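Local coordinates for protein heroin esterase (Rhodococcus sp., PDB 1LZL) that probably hydrolyses the acetyl ester groups of heroin, acting as an esterase of the alpha/beta hydrolase fold, at residues Leu54-Leu59 with Tyr134-Tyr139; Pro80-His86 with Ala112-Tyr118. One frame throughout, in Å; residues are numbered along the deposited sequence. Where two conformers were deposited one is given.

Interaction 1 of 2, residues Leu54-Leu59 with Tyr134-Tyr139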
loop_
_atom_site.group_PDB
_atom_site.type_symbol
_atom_site.label_atom_id
_atom_site.label_comp_id
_atom_site.label_asym_id
_atom_site.label_seq_id
_atom_site.Cartn_x
_atom_site.Cartn_y
_atom_site.Cartn_z
ATOM N N LEU A 54 2.698 -15.019 11.869
ATOM C CA LEU A 54 2.434 -16.178 11.022
ATOM C C LEU A 54 3.601 -16.310 10.051
ATOM O O LEU A 54 4.313 -15.354 9.736
ATOM C CB LEU A 54 1.147 -16.033 10.189
ATOM C CG LEU A 54 -0.111 -15.651 10.964
ATOM C CD1 LEU A 54 -1.363 -15.501 10.094
ATOM C CD2 LEU A 54 -0.336 -16.701 12.044
ATOM N N SER A 55 3.757 -17.535 9.525
ATOM C CA SER A 55 4.766 -17.827 8.536
ATOM C C SER A 55 4.144 -18.447 7.298
ATOM O O SER A 55 3.760 -19.607 7.325
ATOM C CB SER A 55 5.707 -18.797 9.247
ATOM O OG SER A 55 6.847 -19.075 8.494
ATOM N N ALA A 56 4.050 -17.716 6.200
ATOM C CA ALA A 56 3.513 -18.187 4.924
ATOM C C ALA A 56 4.631 -18.763 4.073
ATOM O O ALA A 56 5.685 -18.162 3.819
ATOM C CB ALA A 56 2.839 -17.024 4.196
ATOM N N PRO A 57 4.513 -19.975 3.536
ATOM C CA PRO A 57 5.536 -20.476 2.609
ATOM C C PRO A 57 5.685 -19.559 1.393
ATOM O O PRO A 57 4.699 -19.096 0.805
ATOM C CB PRO A 57 4.975 -21.857 2.235
ATOM C CG PRO A 57 4.083 -22.244 3.386
ATOM C CD PRO A 57 3.450 -20.963 3.849
ATOM N N GLY A 58 6.932 -19.219 1.010
ATOM C CA GLY A 58 7.141 -18.403 -0.179
ATOM C C GLY A 58 6.831 -19.176 -1.472
ATOM O O GLY A 58 6.706 -20.410 -1.432
ATOM N N LEU A 59 6.710 -18.429 -2.570
ATOM C CA LEU A 59 6.578 -19.076 -3.891
ATOM C C LEU A 59 7.897 -19.678 -4.359
ATOM O O LEU A 59 8.965 -19.241 -3.923
ATOM C CB LEU A 59 6.145 -18.115 -5.003
ATOM C CG LEU A 59 4.836 -17.392 -4.771
ATOM C CD1 LEU A 59 4.369 -16.700 -6.079
ATOM C CD2 LEU A 59 3.695 -18.227 -4.212
ATOM N N TYR A 134 1.664 -12.367 -2.741
ATOM C CA TYR A 134 0.685 -13.379 -3.223
ATOM C C TYR A 134 0.814 -14.660 -2.400
ATOM O O TYR A 134 -0.201 -15.292 -2.105
ATOM C CB TYR A 134 0.854 -13.592 -4.723
ATOM C CG TYR A 134 -0.136 -14.546 -5.339
ATOM C CD1 TYR A 134 -1.483 -14.220 -5.312
ATOM C CD2 TYR A 134 0.276 -15.724 -5.922
ATOM C CE1 TYR A 134 -2.416 -15.067 -5.859
ATOM C CE2 TYR A 134 -0.678 -16.587 -6.490
ATOM C CZ TYR A 134 -1.998 -16.232 -6.450
ATOM O OH TYR A 134 -2.992 -17.063 -6.980
ATOM N N ALA A 135 2.049 -14.975 -2.012
ATOM C CA ALA A 135 2.225 -16.150 -1.154
ATOM C C ALA A 135 1.480 -15.990 0.153
ATOM O O ALA A 135 0.874 -16.953 0.651
ATOM C CB ALA A 135 3.711 -16.369 -0.922
ATOM N N ALA A 136 1.504 -14.787 0.728
ATOM C CA ALA A 136 0.795 -14.520 1.981
ATOM C C ALA A 136 -0.695 -14.637 1.736
ATOM O O ALA A 136 -1.460 -15.171 2.536
ATOM C CB ALA A 136 1.162 -13.104 2.488
ATOM N N LEU A 137 -1.216 -14.150 0.600
ATOM C CA LEU A 137 -2.637 -14.258 0.261
ATOM C C LEU A 137 -3.055 -15.714 0.119
ATOM O O LEU A 137 -4.089 -16.106 0.679
ATOM C CB LEU A 137 -2.901 -13.459 -1.031
ATOM C CG LEU A 137 -4.365 -13.508 -1.507
ATOM C CD1 LEU A 137 -5.305 -12.854 -0.485
ATOM C CD2 LEU A 137 -4.568 -12.862 -2.881
ATOM N N LEU A 138 -2.266 -16.486 -0.616
ATOM C CA LEU A 138 -2.543 -17.939 -0.758
ATOM C C LEU A 138 -2.625 -18.612 0.601
ATOM O O LEU A 138 -3.496 -19.453 0.836
ATOM C CB LEU A 138 -1.426 -18.566 -1.596
ATOM C CG LEU A 138 -1.492 -18.317 -3.112
ATOM C CD1 LEU A 138 -0.238 -18.824 -3.805
ATOM C CD2 LEU A 138 -2.701 -19.058 -3.701
ATOM N N TYR A 139 -1.668 -18.261 1.459
ATOM C CA TYR A 139 -1.637 -18.871 2.792
ATOM C C TYR A 139 -2.845 -18.476 3.602
ATOM O O TYR A 139 -3.477 -19.365 4.208
ATOM C CB TYR A 139 -0.345 -18.417 3.483
ATOM C CG TYR A 139 -0.348 -18.805 4.955
ATOM C CD1 TYR A 139 -0.047 -20.114 5.330
ATOM C CD2 TYR A 139 -0.640 -17.859 5.941
ATOM C CE1 TYR A 139 -0.058 -20.418 6.693
ATOM C CE2 TYR A 139 -0.662 -18.148 7.288
ATOM C CZ TYR A 139 -0.352 -19.460 7.628
ATOM O OH TYR A 139 -0.373 -19.815 8.962
HETATM O O HOH W 1 2.121 -19.609 10.745
HETATM O O HOH W 2 2.017 -19.459 0.963
#

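Interaction 2 of 2, residues Pro80-His86 with Ala112-Tyr118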
loop_
_atom_site.group_PDB
_atom_site.type_symbol
_atom_site.label_atom_id
_atom_site.label_comp_id
_atom_site.label_asym_id
_atom_site.label_seq_id
_atom_site.Cartn_x
_atom_site.Cartn_y
_atom_site.Cartn_z
ATOM N N PRO A 80 -13.830 -11.029 8.743
ATOM C CA PRO A 80 -13.094 -10.622 7.529
ATOM C C PRO A 80 -11.628 -10.349 7.841
ATOM O O PRO A 80 -11.258 -10.103 9.004
ATOM C CB PRO A 80 -13.775 -9.293 7.121
ATOM C CG PRO A 80 -15.141 -9.355 7.729
ATOM C CD PRO A 80 -14.929 -10.099 9.052
ATOM N N VAL A 81 -10.797 -10.371 6.780
ATOM C CA VAL A 81 -9.382 -10.067 6.966
ATOM C C VAL A 81 -8.918 -9.050 5.915
ATOM O O VAL A 81 -9.342 -9.123 4.768
ATOM C CB VAL A 81 -8.527 -11.328 6.893
ATOM C CG1 VAL A 81 -8.669 -12.022 5.541
ATOM C CG2 VAL A 81 -7.045 -11.038 7.196
ATOM N N LEU A 82 -8.048 -8.135 6.318
ATOM C CA LEU A 82 -7.375 -7.216 5.418
ATOM C C LEU A 82 -5.931 -7.703 5.286
ATOM O O LEU A 82 -5.229 -7.722 6.303
ATOM C CB LEU A 82 -7.409 -5.795 5.964
ATOM C CG LEU A 82 -6.524 -4.751 5.248
ATOM C CD1 LEU A 82 -6.971 -4.553 3.795
ATOM C CD2 LEU A 82 -6.556 -3.456 6.064
ATOM N N LEU A 83 -5.502 -8.065 4.087
ATOM C CA LEU A 83 -4.074 -8.302 3.827
ATOM C C LEU A 83 -3.498 -6.919 3.558
ATOM O O LEU A 83 -3.947 -6.235 2.645
ATOM C CB LEU A 83 -3.921 -9.250 2.634
ATOM C CG LEU A 83 -2.492 -9.678 2.309
ATOM C CD1 LEU A 83 -2.020 -10.785 3.201
ATOM C CD2 LEU A 83 -2.361 -10.183 0.863
ATOM N N TRP A 84 -2.532 -6.466 4.348
ATOM C CA TRP A 84 -2.024 -5.120 4.251
ATOM C C TRP A 84 -0.549 -5.136 3.872
ATOM O O TRP A 84 0.208 -5.985 4.366
ATOM C CB TRP A 84 -2.160 -4.396 5.634
ATOM C CG TRP A 84 -1.631 -2.989 5.501
ATOM C CD1 TRP A 84 -0.476 -2.499 5.998
ATOM C CD2 TRP A 84 -2.279 -1.940 4.790
ATOM N NE1 TRP A 84 -0.350 -1.185 5.652
ATOM C CE2 TRP A 84 -1.440 -0.813 4.918
ATOM C CE3 TRP A 84 -3.468 -1.808 4.077
ATOM C CZ2 TRP A 84 -1.736 0.431 4.356
ATOM C CZ3 TRP A 84 -3.784 -0.572 3.506
ATOM C CH2 TRP A 84 -2.914 0.542 3.654
ATOM N N ILE A 85 -0.148 -4.204 3.021
ATOM C CA ILE A 85 1.207 -4.158 2.479
ATOM C C ILE A 85 1.737 -2.744 2.625
ATOM O O ILE A 85 1.225 -1.752 2.062
ATOM C CB ILE A 85 1.180 -4.595 0.991
ATOM C CG1 ILE A 85 0.439 -5.940 0.826
ATOM C CG2 ILE A 85 2.574 -4.638 0.420
ATOM C CD1 ILE A 85 0.099 -6.259 -0.628
ATOM N N HIS A 86 2.815 -2.606 3.407
ATOM C CA HIS A 86 3.367 -1.298 3.716
ATOM C C HIS A 86 4.073 -0.683 2.509
ATOM O O HIS A 86 4.395 -1.361 1.556
ATOM C CB HIS A 86 4.382 -1.373 4.853
ATOM C CG HIS A 86 5.677 -2.039 4.482
ATOM N ND1 HIS A 86 6.711 -1.375 3.865
ATOM C CD2 HIS A 86 6.150 -3.317 4.708
ATOM C CE1 HIS A 86 7.734 -2.185 3.669
ATOM N NE2 HIS A 86 7.446 -3.370 4.170
ATOM N N ALA A 112 -9.633 -9.127 11.266
ATOM C CA ALA A 112 -8.226 -9.524 11.310
ATOM C C ALA A 112 -7.434 -8.753 10.268
ATOM O O ALA A 112 -7.965 -8.309 9.249
ATOM C CB ALA A 112 -8.115 -11.019 11.054
ATOM N N VAL A 113 -6.145 -8.560 10.561
ATOM C CA VAL A 113 -5.275 -7.879 9.615
ATOM C C VAL A 113 -4.002 -8.691 9.475
ATOM O O VAL A 113 -3.322 -9.003 10.458
ATOM C CB VAL A 113 -4.961 -6.449 10.064
ATOM C CG1 VAL A 113 -4.055 -5.818 9.007
ATOM C CG2 VAL A 113 -6.217 -5.614 10.289
ATOM N N ALA A 114 -3.691 -9.052 8.234
ATOM C CA ALA A 114 -2.476 -9.825 7.925
ATOM C C ALA A 114 -1.493 -8.847 7.287
ATOM O O ALA A 114 -1.631 -8.545 6.090
ATOM C CB ALA A 114 -2.824 -10.988 7.004
ATOM N N ASN A 115 -0.586 -8.299 8.074
ATOM C CA ASN A 115 0.373 -7.285 7.625
ATOM C C ASN A 115 1.658 -7.933 7.140
ATOM O O ASN A 115 2.384 -8.579 7.906
ATOM C CB ASN A 115 0.576 -6.408 8.849
ATOM C CG ASN A 115 1.500 -5.241 8.661
ATOM O OD1 ASN A 115 1.876 -4.955 7.520
ATOM N ND2 ASN A 115 1.905 -4.591 9.747
ATOM N N VAL A 116 1.928 -7.831 5.837
ATOM C CA VAL A 116 2.936 -8.720 5.207
ATOM C C VAL A 116 4.361 -8.179 5.192
ATOM O O VAL A 116 4.609 -7.053 4.711
ATOM C CB VAL A 116 2.514 -9.011 3.751
ATOM C CG1 VAL A 116 3.505 -9.968 3.097
ATOM C CG2 VAL A 116 1.103 -9.564 3.625
ATOM N N GLU A 117 5.305 -8.962 5.688
ATOM C CA GLU A 117 6.738 -8.612 5.615
ATOM C C GLU A 117 7.319 -9.092 4.298
ATOM O O GLU A 117 7.872 -10.186 4.187
ATOM C CB GLU A 117 7.483 -9.208 6.799
ATOM C CG GLU A 117 8.905 -8.654 6.918
ATOM C CD GLU A 117 8.918 -7.330 7.614
ATOM O OE1 GLU A 117 8.758 -6.295 6.952
ATOM O OE2 GLU A 117 9.083 -7.293 8.844
ATOM N N TYR A 118 7.138 -8.303 3.229
ATOM C CA TYR A 118 7.735 -8.686 1.951
ATOM C C TYR A 118 9.202 -8.337 1.881
ATOM O O TYR A 118 9.691 -7.439 2.606
ATOM C CB TYR A 118 6.953 -8.063 0.800
ATOM C CG TYR A 118 6.896 -6.546 0.764
ATOM C CD1 TYR A 118 7.883 -5.835 0.088
ATOM C CD2 TYR A 118 5.878 -5.860 1.392
ATOM C CE1 TYR A 118 7.799 -4.436 0.083
ATOM C CE2 TYR A 118 5.771 -4.466 1.386
ATOM C CZ TYR A 118 6.754 -3.783 0.721
ATOM O OH TYR A 118 6.705 -2.399 0.652
HETATM O O HOH W 3 3.357 -4.651 5.257
HETATM O O HOH W 4 8.814 -5.684 4.370
#

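Interaction 1 of 2, residues Leu54-Leu59 with Tyr134-Tyr139
Tyr139 and Ala56 carry the apolar core of this strand-helix contact. The CA of Ala56 sits over one face of the Tyr139 ring, a CH-pi contact 4.2 Å from the centroid and 23° off the ring normal, while its CB meets Tyr139 CB at 3.5 Å. The carbonyl oxygen of Ser55 lies above the same ring, displaced toward the rim. Leu54 CD1 reaches the ring edge, in plane, at Tyr139 CE2, 3.9 Å away. Pro57 CD comes obliquely to Tyr139 CD1. With CG anti to the backbone N (chi1 170°), the Tyr139 ring runs back alongside residues 54-56.

Farther on, Leu59 closes the contact from the loop. Its CD2 touches Ala135 CB at 3.8 Å and Leu138 CD1 at 4.0 Å, and its CD1 meets the edge of the Tyr134 ring.

The polar links all run through water. One molecule accepts from Ser55 N (2.9 Å) and also bonds Tyr139 OH, tethering the phenol to the strand; a second donates to both Pro57 O and Ala135 O, the latter already accepting from Tyr139 N within the helix.

Helix 128-142 here covers one face of the central sheet at its outermost strand, 49-56, a helix-on-sheet layer of the alpha/beta hydrolase fold; the segment axes of 54-56 and 134-139 cross at 110°, 8.4 Å apart. Strand 65-72 pairs antiparallel with strand 49-56, its Ile67 touching Leu54, Ala56 and Ala136; Leu147 of helix 144-147 packs against Leu54 and Tyr139, whereas helix 161-176 meets Tyr134.

Interaction 2 of 2, residues Pro80-His86 with Ala112-Tyr118
The imidazole of His86 and the phenol of Tyr118 form an offset stack, centroids 4.4 Å apart and planes at 17°. Tyr118 OH lies over one face of the imidazole, toward its rim, and a water occupies the edge of that ring, in its plane, at NE2. Above the centre of one face of the Tyr118 ring sits the same water, while His86 O is at the phenol's edge, in plane. Both rings reach this position through CG lodged between the backbone N and the carbonyl carbon (chi1 71° for His86, 61° for Tyr118). Tyr118 OH donates to His86 O at 2.7 Å, coming from above the carbonyl plane. At the edge of the Trp84 indole, in plane, is Asn115 OD1, 3.7 Å from Trp84 CD1; the ND2 of Asn115 binds Ala95 O.

Strands 79-85 and 112-116 are the parallel neighbours of a beta-alpha-beta crossover through helix 99-109. Five backbone bonds alternate from Ala112 N to Pro80 O through to Val116 N to Trp84 O. On one side of the sheet Leu83 CD1 presses against Val116 CG2 at 3.4 Å, a close fit of two methyl groups, near Leu137 and Ala136 of helix 128-142; on the other, Trp84 CB meets Val113 CG1 at 4.1 Å, with Cys102 of helix 99-109 touching both residues.

Water replaces direct pairing where the strands part. One molecule accepts from His86 N and donates to Asn115 OD1 and Val116 O; another joins His86 NE2, Glu117 OE1 and Tyr118 O. Stack, hydroxyl bond and waters together hold His86 and Tyr118, just beyond the paired strands, side by side, and the Glu117 carboxylate, which also accepts from Ala95 N, might polarise the imidazole through the shared water.

In the fold
From the N terminus, the chain first lays down strand 49-56, whose end meets helix 128-142, closing the long loop of interaction 1. Within that loop the chain turns back through strand 65-72 and enters the beta-alpha-beta unit of strand 79-85, helix 99-109 and strand 112-116, where interaction 2 closes the shorter loop; the two therefore nest and do not cross. Strand 112-116 is followed by helix 128-142, which reaches both contacts: Ala136 and Leu137 of interaction 1 touch Val116 and Leu83 of interaction 2. One helix thus joins the outermost, antiparallel strand 49-56 to the parallel strands 79-85 and 112-116 inside the sheet.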